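Local coordinates for Baccell_00875 (Bacteroides cellulosilyticus DSM 14838, PDB 5NO8), which probably acts as a polysaccharide lyase that removes the L-rhamnose capping glucuronic acid on the side chains of complex arabinogalactan proteins, at residues 124-130 with 232-238; 200-206 with 606-610; 280-286 with 299-304; 345-350 with 398-402. All coordinates share one frame; numbering follows the deposited sequence.

Contact 1: 124-130 with 232-238; sequences VEEYSFT and SYSLEWH
Two central strands of an eight-stranded antiparallel sheet pair here, 124-130 against 232-238, with their directions 165° apart. Glu-125/Trp-237, Tyr-127/Leu-235 and Phe-129/Tyr-233 are the hydrogen-bonded pairs, and each exchanges two backbone bonds, among them Tyr-127 N to Leu-235 O at 2.7 Å. The side chains of these six residues share one face of the sheet, where the polar centre is the carboxylate of Glu-125. Its OE1 takes the indole N-H of Trp-237 on the anti lone pair, with NE1 2.8 Å from OE1. Tyr-127 OH donates to the same oxygen from above the carboxylate plane, 2.8 Å from Glu-125 OE1. Trp-72 NE1 also binds OE1 and Arg-116 forms a salt bridge with OE2, so this buried acid is gripped at both oxygens, which would be expected to stabilise its negative charge. Trp-237 reaches across because its CG sits between the backbone N and the carbonyl carbon (chi1 55°), and the indole meets Tyr-127 in an offset edge-to-face pair, planes 65° apart, with Tyr-127 CE1 over the rim of the indole face. Val-144 of strand 137-145 packs on both aromatic residues. The other face is more polar. There Glu-126 and Glu-236 bring their OE1 atoms to 4.4 Å, a pairing of like charges, while Glu-236 OE2 is hydrogen-bonded to Thr-193 OG1. At the Val-124/His-238 end, Val-124 CG2 makes a CH-pi contact over the centre of the His-238 ring, 3.6 Å from its centroid.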
# COMPACT_ATOMS: atom_id res chain seq x y z
N VAL A 124 -9.62 -16.28 -22.30
CA VAL A 124 -10.50 -15.19 -22.63
C VAL A 124 -11.86 -15.54 -22.04
O VAL A 124 -12.39 -16.60 -22.32
CB VAL A 124 -10.57 -14.96 -24.15
CG1 VAL A 124 -11.46 -13.78 -24.46
CG2 VAL A 124 -9.15 -14.75 -24.73
N GLU A 125 -12.38 -14.68 -21.18
CA GLU A 125 -13.70 -14.85 -20.60
C GLU A 125 -14.59 -13.71 -21.00
O GLU A 125 -14.19 -12.55 -20.89
CB GLU A 125 -13.62 -14.84 -19.09
CG GLU A 125 -12.69 -15.85 -18.49
CD GLU A 125 -13.06 -16.11 -17.05
OE1 GLU A 125 -12.92 -15.16 -16.23
OE2 GLU A 125 -13.57 -17.22 -16.72
N GLU A 126 -15.80 -14.04 -21.46
CA GLU A 126 -16.80 -13.05 -21.83
C GLU A 126 -18.00 -13.27 -20.90
O GLU A 126 -18.52 -14.38 -20.84
CB GLU A 126 -17.17 -13.25 -23.29
CG GLU A 126 -18.13 -12.24 -23.89
CD GLU A 126 -18.58 -12.66 -25.29
OE1 GLU A 126 -17.76 -13.16 -26.10
OE2 GLU A 126 -19.78 -12.52 -25.56
N TYR A 127 -18.37 -12.23 -20.16
CA TYR A 127 -19.53 -12.21 -19.27
C TYR A 127 -20.59 -11.34 -19.94
O TYR A 127 -20.29 -10.21 -20.36
CB TYR A 127 -19.20 -11.61 -17.90
CG TYR A 127 -18.18 -12.36 -17.11
CD1 TYR A 127 -16.83 -12.27 -17.44
CD2 TYR A 127 -18.53 -13.14 -16.03
CE1 TYR A 127 -15.87 -12.97 -16.73
CE2 TYR A 127 -17.58 -13.83 -15.31
CZ TYR A 127 -16.25 -13.76 -15.67
OH TYR A 127 -15.28 -14.46 -14.96
N SER A 128 -21.80 -11.84 -20.12
CA SER A 128 -22.86 -11.00 -20.61
C SER A 128 -23.98 -11.03 -19.60
O SER A 128 -24.34 -12.11 -19.11
CB SER A 128 -23.32 -11.44 -21.98
OG SER A 128 -23.79 -12.74 -21.90
N PHE A 129 -24.53 -9.86 -19.32
CA PHE A 129 -25.63 -9.67 -18.38
C PHE A 129 -26.80 -9.18 -19.20
O PHE A 129 -26.72 -8.10 -19.79
CB PHE A 129 -25.25 -8.65 -17.32
CG PHE A 129 -24.05 -9.04 -16.52
CD1 PHE A 129 -22.78 -8.84 -17.02
CD2 PHE A 129 -24.20 -9.64 -15.28
CE1 PHE A 129 -21.67 -9.20 -16.30
CE2 PHE A 129 -23.08 -10.03 -14.55
CZ PHE A 129 -21.82 -9.82 -15.06
N THR A 130 -27.88 -9.96 -19.24
CA THR A 130 -29.03 -9.62 -20.08
C THR A 130 -30.29 -9.49 -19.24
O THR A 130 -30.57 -10.34 -18.42
CB THR A 130 -29.25 -10.66 -21.18
OG1 THR A 130 -28.02 -10.84 -21.90
CG2 THR A 130 -30.35 -10.22 -22.13
N SER A 232 -28.28 -5.96 -23.07
CA SER A 232 -27.21 -6.65 -22.44
C SER A 232 -26.09 -5.67 -22.10
O SER A 232 -26.05 -4.55 -22.63
CB SER A 232 -26.69 -7.75 -23.36
OG SER A 232 -25.98 -8.73 -22.62
N TYR A 233 -25.26 -6.08 -21.15
CA TYR A 233 -23.94 -5.49 -20.90
C TYR A 233 -22.91 -6.61 -21.00
O TYR A 233 -23.13 -7.71 -20.46
CB TYR A 233 -23.90 -4.88 -19.52
CG TYR A 233 -22.58 -4.19 -19.25
CD1 TYR A 233 -22.32 -2.94 -19.80
CD2 TYR A 233 -21.59 -4.81 -18.51
CE1 TYR A 233 -21.10 -2.29 -19.58
CE2 TYR A 233 -20.35 -4.19 -18.30
CZ TYR A 233 -20.13 -2.91 -18.82
OH TYR A 233 -18.92 -2.27 -18.63
N SER A 234 -21.81 -6.35 -21.70
CA SER A 234 -20.74 -7.32 -21.85
C SER A 234 -19.43 -6.85 -21.23
O SER A 234 -19.00 -5.71 -21.40
CB SER A 234 -20.49 -7.69 -23.32
OG SER A 234 -20.66 -6.57 -24.16
N LEU A 235 -18.79 -7.78 -20.54
CA LEU A 235 -17.47 -7.58 -19.98
C LEU A 235 -16.62 -8.73 -20.52
O LEU A 235 -17.03 -9.89 -20.44
CB LEU A 235 -17.54 -7.66 -18.49
CG LEU A 235 -16.22 -7.75 -17.72
CD1 LEU A 235 -15.52 -6.41 -17.72
CD2 LEU A 235 -16.45 -8.27 -16.32
N GLU A 236 -15.42 -8.40 -21.00
CA GLU A 236 -14.51 -9.41 -21.46
C GLU A 236 -13.12 -9.11 -20.89
O GLU A 236 -12.70 -7.95 -20.83
CB GLU A 236 -14.48 -9.42 -22.98
CG GLU A 236 -13.55 -10.44 -23.59
CD GLU A 236 -13.38 -10.27 -25.10
OE1 GLU A 236 -13.93 -11.11 -25.83
OE2 GLU A 236 -12.72 -9.29 -25.55
N TRP A 237 -12.40 -10.14 -20.50
CA TRP A 237 -11.01 -9.94 -20.18
C TRP A 237 -10.17 -11.11 -20.64
O TRP A 237 -10.71 -12.18 -20.92
CB TRP A 237 -10.82 -9.67 -18.70
CG TRP A 237 -11.39 -10.69 -17.71
CD1 TRP A 237 -11.28 -12.05 -17.75
CD2 TRP A 237 -12.11 -10.39 -16.51
NE1 TRP A 237 -11.90 -12.61 -16.67
CE2 TRP A 237 -12.41 -11.62 -15.89
CE3 TRP A 237 -12.50 -9.21 -15.89
CZ2 TRP A 237 -13.09 -11.69 -14.67
CZ3 TRP A 237 -13.19 -9.28 -14.68
CH2 TRP A 237 -13.49 -10.51 -14.10
N HIS A 238 -8.86 -10.86 -20.72
CA HIS A 238 -7.86 -11.87 -21.04
C HIS A 238 -7.00 -12.09 -19.81
O HIS A 238 -6.55 -11.10 -19.22
CB HIS A 238 -6.95 -11.37 -22.12
CG HIS A 238 -7.56 -11.31 -23.47
ND1 HIS A 238 -6.91 -11.77 -24.58
CD2 HIS A 238 -8.76 -10.85 -23.89
CE1 HIS A 238 -7.68 -11.59 -25.65
NE2 HIS A 238 -8.80 -11.01 -25.26

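Contact 2: 200-206 with 606-610; sequences YEIWERG and FGDTF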
# COMPACT_ATOMS: atom_id res chain seq x y z
N TYR A 200 -13.08 -1.99 -6.95
CA TYR A 200 -13.10 -3.34 -6.40
C TYR A 200 -13.51 -3.32 -4.94
O TYR A 200 -13.44 -2.31 -4.27
CB TYR A 200 -11.76 -4.04 -6.60
CG TYR A 200 -10.63 -3.49 -5.75
CD1 TYR A 200 -9.90 -2.40 -6.18
CD2 TYR A 200 -10.28 -4.08 -4.53
CE1 TYR A 200 -8.85 -1.90 -5.44
CE2 TYR A 200 -9.22 -3.59 -3.77
CZ TYR A 200 -8.53 -2.48 -4.22
OH TYR A 200 -7.47 -1.94 -3.53
N GLU A 201 -13.93 -4.49 -4.47
CA GLU A 201 -14.31 -4.68 -3.10
C GLU A 201 -13.48 -5.79 -2.50
O GLU A 201 -12.93 -6.62 -3.22
CB GLU A 201 -15.77 -5.09 -3.00
CG GLU A 201 -16.72 -3.96 -3.33
CD GLU A 201 -18.15 -4.44 -3.40
OE1 GLU A 201 -18.76 -4.59 -2.32
OE2 GLU A 201 -18.65 -4.70 -4.53
N ILE A 202 -13.44 -5.80 -1.18
CA ILE A 202 -12.74 -6.82 -0.43
C ILE A 202 -13.78 -7.49 0.46
O ILE A 202 -14.56 -6.82 1.15
CB ILE A 202 -11.59 -6.24 0.43
CG1 ILE A 202 -10.48 -5.66 -0.43
CG2 ILE A 202 -11.00 -7.28 1.39
CD1 ILE A 202 -9.71 -6.65 -1.26
N TRP A 203 -13.75 -8.82 0.46
CA TRP A 203 -14.61 -9.62 1.33
C TRP A 203 -13.76 -10.51 2.24
O TRP A 203 -12.62 -10.82 1.91
CB TRP A 203 -15.57 -10.50 0.49
CG TRP A 203 -16.50 -9.72 -0.33
CD1 TRP A 203 -16.35 -9.37 -1.63
CD2 TRP A 203 -17.72 -9.15 0.10
NE1 TRP A 203 -17.43 -8.63 -2.05
CE2 TRP A 203 -18.27 -8.46 -1.00
CE3 TRP A 203 -18.41 -9.16 1.31
CZ2 TRP A 203 -19.50 -7.80 -0.93
CZ3 TRP A 203 -19.59 -8.48 1.40
CH2 TRP A 203 -20.14 -7.81 0.28
N GLU A 204 -14.35 -10.88 3.39
CA GLU A 204 -13.76 -11.83 4.37
C GLU A 204 -12.49 -11.32 5.07
O GLU A 204 -11.43 -11.98 5.10
CB GLU A 204 -13.53 -13.19 3.73
CG GLU A 204 -14.78 -13.82 3.14
CD GLU A 204 -15.84 -14.13 4.19
OE1 GLU A 204 -15.46 -14.37 5.35
OE2 GLU A 204 -17.04 -14.11 3.88
N ARG A 205 -12.61 -10.15 5.66
CA ARG A 205 -11.62 -9.68 6.61
C ARG A 205 -12.19 -9.73 8.03
O ARG A 205 -13.41 -9.63 8.23
CB ARG A 205 -11.18 -8.26 6.27
CG ARG A 205 -10.60 -8.12 4.87
CD ARG A 205 -9.39 -9.03 4.60
NE ARG A 205 -8.27 -8.88 5.55
CZ ARG A 205 -7.26 -7.99 5.46
NH1 ARG A 205 -7.21 -7.10 4.46
NH2 ARG A 205 -6.30 -7.97 6.39
N GLY A 206 -11.30 -9.84 9.00
CA GLY A 206 -11.71 -9.89 10.42
C GLY A 206 -10.66 -10.49 11.31
O GLY A 206 -9.82 -11.27 10.85
N PHE A 606 -10.01 -3.52 8.70
CA PHE A 606 -9.07 -4.25 7.87
C PHE A 606 -9.37 -3.88 6.42
O PHE A 606 -10.47 -3.47 6.09
CB PHE A 606 -9.22 -5.76 8.02
CG PHE A 606 -8.59 -6.32 9.26
CD1 PHE A 606 -7.23 -6.45 9.35
CD2 PHE A 606 -9.39 -6.72 10.34
CE1 PHE A 606 -6.63 -6.97 10.49
CE2 PHE A 606 -8.80 -7.25 11.48
CZ PHE A 606 -7.42 -7.37 11.56
N GLY A 607 -8.37 -4.04 5.57
CA GLY A 607 -8.50 -3.82 4.14
C GLY A 607 -7.44 -2.89 3.60
O GLY A 607 -6.72 -2.22 4.37
N ASP A 608 -7.35 -2.83 2.28
CA ASP A 608 -6.25 -2.14 1.58
C ASP A 608 -6.14 -0.68 2.02
O ASP A 608 -7.12 0.04 1.94
CB ASP A 608 -6.44 -2.12 0.07
CG ASP A 608 -6.42 -3.52 -0.56
OD1 ASP A 608 -6.17 -4.50 0.15
OD2 ASP A 608 -6.68 -3.59 -1.76
N THR A 609 -4.96 -0.29 2.48
CA THR A 609 -4.67 1.07 2.90
C THR A 609 -3.68 1.55 1.85
O THR A 609 -2.56 1.02 1.73
CB THR A 609 -3.97 1.08 4.28
OG1 THR A 609 -2.85 0.18 4.22
CG2 THR A 609 -4.88 0.61 5.31
N PHE A 610 -4.10 2.51 1.03
CA PHE A 610 -3.29 3.04 -0.03
C PHE A 610 -3.40 4.56 -0.06
O PHE A 610 -4.41 5.06 -0.53
CB PHE A 610 -3.77 2.52 -1.37
CG PHE A 610 -3.33 1.14 -1.73
CD1 PHE A 610 -1.99 0.84 -1.96
CD2 PHE A 610 -4.28 0.15 -2.01
CE1 PHE A 610 -1.60 -0.41 -2.41
CE2 PHE A 610 -3.89 -1.11 -2.41
CZ PHE A 610 -2.56 -1.40 -2.62
O HOH W 1 -7.60 -6.07 1.78
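This buried contact ties strand 199-203 and the turn after it to the loop between helices 596-600 and 615-629, close to the centre of the chain. Tyr-200 OH donates to Asp-608 OD2 at 2.5 Å, a short bond that uses the anti lone pair of the carboxylate. The oxygen lies at the edge of the phenol ring, in its plane, while the carboxylate is turned 49° from that ring. Arg-215 forms a salt bridge with the same OD2, so one oxygen serves both partners. The other, Asp-608 OD1, accepts from a water 2.7 Å away, which is bound weakly by Arg-205 NH1. Arg-205 folds back through bends at chi2 and chi3, setting its guanidinium with one face over Phe-606 CB; Phe-606 CD1 lies 3.5 Å from Arg-205 NH2. The N-H groups of this arginine are held by the carbonyls of Asn-211 and His-594. Phe-606 also stacks on His-598, and its CE2 touches Gly-206 C at 3.7 Å. The result is a sheet-to-loop junction: strand 199-203 of a mixed sheet is joined to the loop between two helices by a Tyr-Asp hydrogen bond and by a water bridge weakly held at Arg-205.

Contact 3: 280-286 with 299-304; sequences LEPLEAC and QEGNLC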
# COMPACT_ATOMS: atom_id res chain seq x y z
N LEU A 280 -1.20 0.88 -28.69
CA LEU A 280 -0.39 0.19 -29.69
C LEU A 280 -0.54 0.92 -31.02
O LEU A 280 0.44 1.24 -31.65
CB LEU A 280 -0.83 -1.26 -29.83
CG LEU A 280 -0.01 -2.07 -30.85
CD1 LEU A 280 1.36 -2.38 -30.28
CD2 LEU A 280 -0.76 -3.32 -31.26
N GLU A 281 -1.77 1.17 -31.42
CA GLU A 281 -2.08 1.93 -32.64
C GLU A 281 -2.73 3.28 -32.28
O GLU A 281 -3.30 3.41 -31.19
CB GLU A 281 -3.04 1.14 -33.54
CG GLU A 281 -2.66 -0.31 -33.81
CD GLU A 281 -1.41 -0.48 -34.66
OE1 GLU A 281 -0.70 0.51 -34.94
OE2 GLU A 281 -1.13 -1.64 -35.07
N PRO A 282 -2.66 4.27 -33.18
CA PRO A 282 -3.37 5.54 -32.95
C PRO A 282 -4.83 5.38 -32.52
O PRO A 282 -5.57 4.57 -33.06
CB PRO A 282 -3.27 6.25 -34.32
CG PRO A 282 -1.98 5.74 -34.89
CD PRO A 282 -1.91 4.29 -34.46
N LEU A 283 -5.22 6.13 -31.50
CA LEU A 283 -6.59 6.13 -31.03
C LEU A 283 -7.46 6.94 -31.96
O LEU A 283 -6.98 7.89 -32.57
CB LEU A 283 -6.67 6.74 -29.63
CG LEU A 283 -5.91 5.96 -28.57
CD1 LEU A 283 -6.05 6.68 -27.24
CD2 LEU A 283 -6.40 4.53 -28.47
N GLU A 284 -8.71 6.54 -32.09
CA GLU A 284 -9.72 7.32 -32.82
C GLU A 284 -10.58 8.18 -31.87
O GLU A 284 -11.04 7.72 -30.79
CB GLU A 284 -10.56 6.41 -33.75
CG GLU A 284 -11.53 5.44 -33.09
CD GLU A 284 -11.60 4.06 -33.76
OE1 GLU A 284 -11.52 3.97 -35.01
OE2 GLU A 284 -11.74 3.03 -33.03
N ALA A 285 -10.73 9.44 -32.27
CA ALA A 285 -11.58 10.39 -31.58
C ALA A 285 -11.26 10.42 -30.09
O ALA A 285 -12.16 10.21 -29.25
CB ALA A 285 -13.03 10.03 -31.84
N CYS A 286 -10.00 10.67 -29.76
CA CYS A 286 -9.57 10.72 -28.36
C CYS A 286 -9.80 12.12 -27.81
O CYS A 286 -9.35 13.09 -28.43
CB CYS A 286 -8.12 10.37 -28.21
SG CYS A 286 -7.61 10.33 -26.46
N GLN A 299 -2.41 14.63 -30.22
CA GLN A 299 -2.15 13.27 -30.65
C GLN A 299 -0.92 13.25 -31.54
O GLN A 299 -0.83 14.02 -32.50
CB GLN A 299 -3.35 12.69 -31.40
CG GLN A 299 -3.16 11.22 -31.73
CD GLN A 299 -4.41 10.56 -32.26
OE1 GLN A 299 -4.80 9.48 -31.80
NE2 GLN A 299 -5.03 11.18 -33.25
N GLU A 300 0.04 12.39 -31.20
CA GLU A 300 1.25 12.16 -31.99
C GLU A 300 1.38 10.65 -32.14
O GLU A 300 1.91 9.98 -31.25
CB GLU A 300 2.47 12.70 -31.25
CG GLU A 300 2.48 14.21 -31.07
CD GLU A 300 3.58 14.72 -30.15
OE1 GLU A 300 4.23 13.91 -29.44
OE2 GLU A 300 3.79 15.95 -30.13
N GLY A 301 0.86 10.13 -33.25
CA GLY A 301 0.79 8.68 -33.51
C GLY A 301 0.05 7.94 -32.39
O GLY A 301 -1.10 8.25 -32.11
N ASN A 302 0.72 7.01 -31.72
CA ASN A 302 0.05 6.23 -30.67
C ASN A 302 0.22 6.80 -29.24
O ASN A 302 0.16 6.06 -28.24
CB ASN A 302 0.46 4.76 -30.76
CG ASN A 302 1.90 4.54 -30.47
OD1 ASN A 302 2.62 5.44 -30.03
ND2 ASN A 302 2.36 3.31 -30.73
N LEU A 303 0.39 8.12 -29.16
CA LEU A 303 0.45 8.85 -27.93
C LEU A 303 -0.57 9.96 -28.01
O LEU A 303 -0.62 10.71 -28.99
CB LEU A 303 1.83 9.44 -27.71
CG LEU A 303 1.93 10.31 -26.46
CD1 LEU A 303 1.78 9.44 -25.21
CD2 LEU A 303 3.25 11.09 -26.43
N CYS A 304 -1.42 10.06 -26.99
CA CYS A 304 -2.33 11.19 -26.80
C CYS A 304 -1.95 11.80 -25.48
O CYS A 304 -1.75 11.05 -24.53
CB CYS A 304 -3.76 10.71 -26.71
SG CYS A 304 -4.43 10.34 -28.32
O HOH W 2 -3.21 7.83 -30.16
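Asn-302 spans the gap to Leu-280 with its amide: ND2 donates to Leu-280 O at 3.0 Å, almost straight (176°). The acceptor lies in the amide plane, yet the donor stands well above the plane of the Leu-280 carbonyl. The amide is put there by a chi1 of 66°, with CG between the backbone N and the carbonyl carbon; its OD1 is held by Arg-278. Asn-302 follows Gly-301 in a type II' turn from Glu-300 to Leu-303, where Gly-301 adopts positive phi. The Pro-282 ring lies against this turn, CB 3.7 Å from Gly-301 O. A water joins the two segments beside it, accepting from Leu-283 N at 3.0 Å and lying 2.9 Å from Gly-301 O, to which it can donate. Farther along, the thiol groups of Cys-286 and Cys-304 meet with SG atoms 3.7 Å apart, a nonbonded contact and no disulfide. Cys-286 SG is anti to its backbone N (chi1 -176°), whereas Cys-304 SG is anti to its carbonyl carbon. Leu-283 CD1 touches Cys-304 SG at 4.1 Å. The loop thus crosses the hairpin of strands 293-300 and 303-309, with Leu-283 packed on Cys-277 of strand 272-278 and on Tyr-322 of strand 314-322, and Cys-286 on Phe-320.

Contact 4: 345-350 with 398-402; sequences RVDFIR and MGVLL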
# COMPACT_ATOMS: atom_id res chain seq x y z
N ARG A 345 1.61 20.96 9.31
CA ARG A 345 1.50 19.70 10.05
C ARG A 345 2.31 19.76 11.35
O ARG A 345 1.83 19.38 12.41
CB ARG A 345 1.99 18.52 9.21
CG ARG A 345 1.99 17.18 9.95
CD ARG A 345 0.61 16.88 10.49
NE ARG A 345 0.57 15.73 11.36
CZ ARG A 345 -0.33 15.55 12.31
NH1 ARG A 345 -1.34 16.41 12.50
NH2 ARG A 345 -0.23 14.48 13.07
N VAL A 346 3.54 20.24 11.24
CA VAL A 346 4.41 20.37 12.39
C VAL A 346 3.78 21.27 13.45
O VAL A 346 3.79 20.92 14.62
CB VAL A 346 5.81 20.81 11.93
CG1 VAL A 346 6.66 21.37 13.05
CG2 VAL A 346 6.50 19.63 11.25
N ASP A 347 3.25 22.43 13.04
CA ASP A 347 2.58 23.33 13.97
C ASP A 347 1.36 22.70 14.61
O ASP A 347 1.12 22.92 15.78
CB ASP A 347 2.18 24.65 13.29
CG ASP A 347 3.41 25.52 12.93
OD1 ASP A 347 4.51 25.34 13.50
OD2 ASP A 347 3.24 26.43 12.08
N PHE A 348 0.61 21.90 13.86
CA PHE A 348 -0.53 21.18 14.42
C PHE A 348 -0.10 20.17 15.49
O PHE A 348 -0.75 20.07 16.54
CB PHE A 348 -1.33 20.47 13.32
CG PHE A 348 -2.71 20.07 13.75
CD1 PHE A 348 -2.91 18.88 14.45
CD2 PHE A 348 -3.82 20.84 13.45
CE1 PHE A 348 -4.17 18.50 14.87
CE2 PHE A 348 -5.09 20.46 13.86
CZ PHE A 348 -5.27 19.30 14.59
N ILE A 349 0.96 19.42 15.21
CA ILE A 349 1.47 18.43 16.16
C ILE A 349 1.83 19.14 17.48
O ILE A 349 1.36 18.74 18.56
CB ILE A 349 2.68 17.67 15.62
CG1 ILE A 349 2.25 16.74 14.49
CG2 ILE A 349 3.34 16.85 16.74
CD1 ILE A 349 3.37 16.22 13.64
N ARG A 350 2.59 20.22 17.37
CA ARG A 350 2.99 20.96 18.55
C ARG A 350 1.82 21.58 19.30
O ARG A 350 1.72 21.46 20.53
CB ARG A 350 4.02 22.05 18.20
CG ARG A 350 4.55 22.78 19.43
CD ARG A 350 5.58 23.82 19.07
NE ARG A 350 5.05 24.92 18.27
CZ ARG A 350 4.29 25.93 18.72
NH1 ARG A 350 3.88 26.01 19.99
NH2 ARG A 350 3.91 26.87 17.87
N MET A 398 6.41 11.44 15.54
CA MET A 398 6.10 12.88 15.72
C MET A 398 7.30 13.65 16.27
O MET A 398 7.62 14.75 15.79
CB MET A 398 4.87 13.09 16.56
CG MET A 398 3.61 12.75 15.76
SD MET A 398 2.10 13.05 16.61
CE MET A 398 1.94 11.50 17.50
N GLY A 399 8.03 13.04 17.22
CA GLY A 399 9.26 13.68 17.69
C GLY A 399 10.35 13.72 16.64
O GLY A 399 11.06 14.72 16.48
N VAL A 400 10.53 12.64 15.90
CA VAL A 400 11.57 12.59 14.90
C VAL A 400 11.26 13.62 13.79
O VAL A 400 12.15 14.33 13.32
CB VAL A 400 11.76 11.17 14.35
CG1 VAL A 400 12.82 11.13 13.27
CG2 VAL A 400 12.14 10.21 15.49
N LEU A 401 9.98 13.72 13.42
CA LEU A 401 9.61 14.72 12.43
C LEU A 401 9.92 16.14 12.94
O LEU A 401 10.51 16.96 12.19
CB LEU A 401 8.12 14.66 12.12
CG LEU A 401 7.61 15.76 11.18
CD1 LEU A 401 8.38 15.77 9.88
CD2 LEU A 401 6.12 15.60 10.94
N LEU A 402 9.48 16.45 14.16
CA LEU A 402 9.72 17.81 14.69
C LEU A 402 11.21 18.16 14.77
O LEU A 402 11.56 19.31 14.50
CB LEU A 402 9.01 18.08 15.99
CG LEU A 402 7.59 18.64 15.86
CD1 LEU A 402 6.65 17.82 14.99
CD2 LEU A 402 7.00 18.86 17.24
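Helices 338-352 and 396-409 pack in the helical part of the chain through an apolar interface; the short segments 345-350 and 398-402 run at 129° to each other, their axes 10.5 Å apart at closest approach. Ile-349 touches Met-398, Leu-401 and Leu-402 at once. Its CB lies 4.0 Å from Leu-402 CD1. Branch CG2, anti to the backbone N, touches that same methyl and Met-398 SD, the sulfur being 4.0 Å from CG2. The other branch starts at CG1, anti to the carbonyl carbon (chi1 -70°). CG1 sits over the centre of one face of the guanidinium of Arg-345, one turn earlier in the same helix. From there the chain extends to CD1, which touches both leucines: Ile-349 CD1 is 3.9 Å from Leu-401 CD2 and also meets Leu-402 CD1. Met-398 CG lies 4.1 Å from the same Ile-349 CD1. The Leu-402 and Ile-349 side chains run antiparallel alongside each other, and Met-398 comes in at a slant.

Val-346, one turn before Arg-350, uses its two methyls on different leucines. CG1 meets Leu-402 CG at 4.0 Å and CG2 meets Leu-401 CG, also at 4.0 Å. No hydrogen bond joins the two segments. The charged end of Arg-345 is instead fixed by a salt bridge to Asp-681 and by Gly-653 O and Gln-353, which hold the buried guanidinium beside this apolar patch. Helix 412-429 adds Leu-414 against Val-346 and Leu-418 against Leu-402, and Leu-684 of helix 682-692 touches Leu-401. At the edge of the patch, Arg-350 CB approaches Leu-402 CD2 at 4.5 Å.

In the fold
Contacts 1, 3 and 4 follow one another along the chain, while contact 2 crosses contact 1 and encloses contacts 3 and 4 in the long loop between residues 206 and 606. Contact 1 belongs to an eight-stranded antiparallel sheet and contact 3 to the turn end of a hairpin inside a separate mixed sheet; their centres are about 26 Å apart on the same side of the chain's centre. Contact 4 lies in the helical part, about 51 Å from contact 1 between centres, on the opposite side. Contact 2, centred about 12 Å from the chain's centre, lies about 25 Å from contact 1 and 30 Å from contact 4, centre to centre, and joins strand 199-203 to a loop of the helical part, tying the two regions together.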